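Local coordinates for protein CD180 antigen (Mus musculus, PDB 3T6Q) that may cooperate with MD-1 and TLR4 in the innate immune response of B-cells to bacterial lipopolysaccharide, leading to NF-kappa-B activation, at residues 70-73 with 74-78. Residues are numbered along the deposited sequence; the frame is centred on the assembly and turned at random.
With NAG (2-acetamido-2-deoxy-beta-D-glucopyranose), chain R.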
# COMPACT_ATOMS: atom_id res chain seq x y z
N TYR A 70 12.12 1.59 -8.73
CA TYR A 70 11.21 0.48 -9.02
C TYR A 70 11.92 -0.86 -9.05
O TYR A 70 11.28 -1.87 -8.83
CB TYR A 70 10.50 0.70 -10.37
CG TYR A 70 9.54 1.88 -10.33
CD1 TYR A 70 8.19 1.69 -10.05
CD2 TYR A 70 9.98 3.19 -10.56
CE1 TYR A 70 7.29 2.76 -10.03
CE2 TYR A 70 9.10 4.29 -10.50
CZ TYR A 70 7.75 4.05 -10.24
OH TYR A 70 6.83 5.11 -10.20
N TRP A 71 13.22 -0.88 -9.35
CA TRP A 71 13.94 -2.14 -9.52
C TRP A 71 15.24 -2.15 -8.77
O TRP A 71 16.00 -1.23 -8.89
CB TRP A 71 14.25 -2.40 -11.02
CG TRP A 71 12.99 -2.52 -11.84
CD1 TRP A 71 12.32 -1.49 -12.52
CD2 TRP A 71 12.15 -3.71 -12.00
NE1 TRP A 71 11.17 -1.98 -13.13
CE2 TRP A 71 11.01 -3.30 -12.84
CE3 TRP A 71 12.22 -5.02 -11.56
CZ2 TRP A 71 10.02 -4.20 -13.22
CZ3 TRP A 71 11.21 -5.91 -11.95
CH2 TRP A 71 10.14 -5.50 -12.75
N ILE A 72 15.52 -3.24 -8.06
CA ILE A 72 16.87 -3.45 -7.45
C ILE A 72 17.43 -4.76 -8.01
O ILE A 72 17.00 -5.84 -7.60
CB ILE A 72 16.81 -3.53 -5.90
CG1 ILE A 72 15.99 -2.36 -5.35
CG2 ILE A 72 18.24 -3.55 -5.31
CD1 ILE A 72 15.97 -2.29 -3.80
N HIS A 73 18.37 -4.65 -8.96
CA HIS A 73 18.86 -5.80 -9.73
C HIS A 73 20.04 -6.49 -9.07
O HIS A 73 20.49 -6.05 -8.00
CB HIS A 73 19.20 -5.41 -11.18
CG HIS A 73 17.99 -5.03 -12.03
ND1 HIS A 73 16.79 -5.65 -11.91
CD2 HIS A 73 17.83 -4.08 -13.02
CE1 HIS A 73 15.91 -5.08 -12.76
NE2 HIS A 73 16.55 -4.14 -13.45
N GLU A 74 20.52 -7.57 -9.68
CA GLU A 74 21.58 -8.40 -9.08
C GLU A 74 22.78 -7.55 -8.66
O GLU A 74 23.12 -6.57 -9.32
CB GLU A 74 22.00 -9.56 -10.00
CG GLU A 74 22.66 -9.12 -11.30
CD GLU A 74 22.51 -10.13 -12.44
OE1 GLU A 74 23.13 -9.89 -13.49
OE2 GLU A 74 21.76 -11.12 -12.31
N ASP A 75 23.38 -7.89 -7.52
CA ASP A 75 24.59 -7.20 -7.06
C ASP A 75 24.55 -5.67 -7.02
O ASP A 75 25.59 -5.02 -7.15
CB ASP A 75 25.78 -7.65 -7.94
CG ASP A 75 25.98 -9.17 -7.91
OD1 ASP A 75 26.07 -9.73 -6.81
OD2 ASP A 75 26.03 -9.80 -9.00
N THR A 76 23.36 -5.08 -6.79
CA THR A 76 23.29 -3.62 -6.68
C THR A 76 24.30 -3.02 -5.63
O THR A 76 24.89 -1.92 -5.83
CB THR A 76 21.84 -3.16 -6.35
OG1 THR A 76 20.98 -3.43 -7.48
CG2 THR A 76 21.80 -1.69 -6.04
N PHE A 77 24.45 -3.73 -4.52
CA PHE A 77 25.25 -3.22 -3.37
C PHE A 77 26.56 -3.99 -3.24
O PHE A 77 27.12 -4.14 -2.13
CB PHE A 77 24.41 -3.29 -2.09
CG PHE A 77 23.20 -2.40 -2.16
CD1 PHE A 77 21.93 -2.95 -2.30
CD2 PHE A 77 23.35 -1.01 -2.19
CE1 PHE A 77 20.81 -2.12 -2.43
CE2 PHE A 77 22.23 -0.18 -2.29
CZ PHE A 77 20.97 -0.74 -2.42
N GLN A 78 27.06 -4.47 -4.38
CA GLN A 78 28.22 -5.40 -4.38
C GLN A 78 29.44 -4.82 -3.71
O GLN A 78 30.18 -5.57 -3.11
CB GLN A 78 28.59 -5.89 -5.81
CG GLN A 78 29.03 -4.78 -6.75
CD GLN A 78 29.28 -5.28 -8.16
OE1 GLN A 78 29.03 -6.45 -8.47
NE2 GLN A 78 29.76 -4.40 -9.02
C1 NAG R . 27.70 -5.35 -14.14
C2 NAG R . 29.22 -5.33 -14.39
C3 NAG R . 29.53 -5.67 -15.87
C4 NAG R . 28.69 -6.82 -16.44
C5 NAG R . 27.22 -6.52 -16.13
C6 NAG R . 26.21 -7.50 -16.70
C7 NAG R . 30.33 -3.91 -12.68
C8 NAG R . 30.92 -2.59 -12.31
N2 NAG R . 29.84 -4.08 -13.93
O3 NAG R . 30.87 -6.07 -15.96
O4 NAG R . 28.93 -6.97 -17.83
O5 NAG R . 27.11 -6.50 -14.73
O6 NAG R . 26.34 -8.72 -16.03
O7 NAG R . 30.34 -4.79 -11.82
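Thr76 grips the carbonyl oxygen of His73 twice, by its backbone and by its side chain. The backbone bond, Thr76 N to His73 O, is 3.3 Å long and bent, with an angle of 137° at the hydrogen. It closes a type II beta turn from His73 to Thr76. The hydroxyl bond is shorter, 2.7 Å from Thr76 OG1 to His73 O. Both donors come from the same face of the carbonyl, and the hydroxyl lies well above its plane. Thr76 OG1 stands beside its own backbone N (chi1 -68°), which lets both groups reach one acceptor. A second turn, of type I, follows at once, with Gln78 N bonded to Asp75 O at 3.2 Å.

The apolar contacts centre on Ile72 CG2. It packs 4.1 Å from Phe77 CE1 and 3.8 Å from Thr76 CB. It also lies in van der Waals contact with the polar Thr76 OG1, at 3.5 Å. The Ile72 and Thr76 side chains cross at about a right angle. Thr76 CG2 sits 3.7 Å above the centre of the Phe77 ring and covers one face.

At the far end, Gln78 NE2 donates a nearly straight bond of 2.9 Å to O7 of the N-acetylglucosamine on Asn50.

The segment belongs to the second leucine-rich repeat, where the chain turns out of strand 71-72. Asp75 is tied to the next repeat through Thr99 and Ser102. Phe77 meets the Phe53 ring at nearly parallel planes and also touches Ile48. Strand 71-72 runs between the parallel strands 47-48 and 95-96, and Ile72 touches Ile48 and Met96 on them.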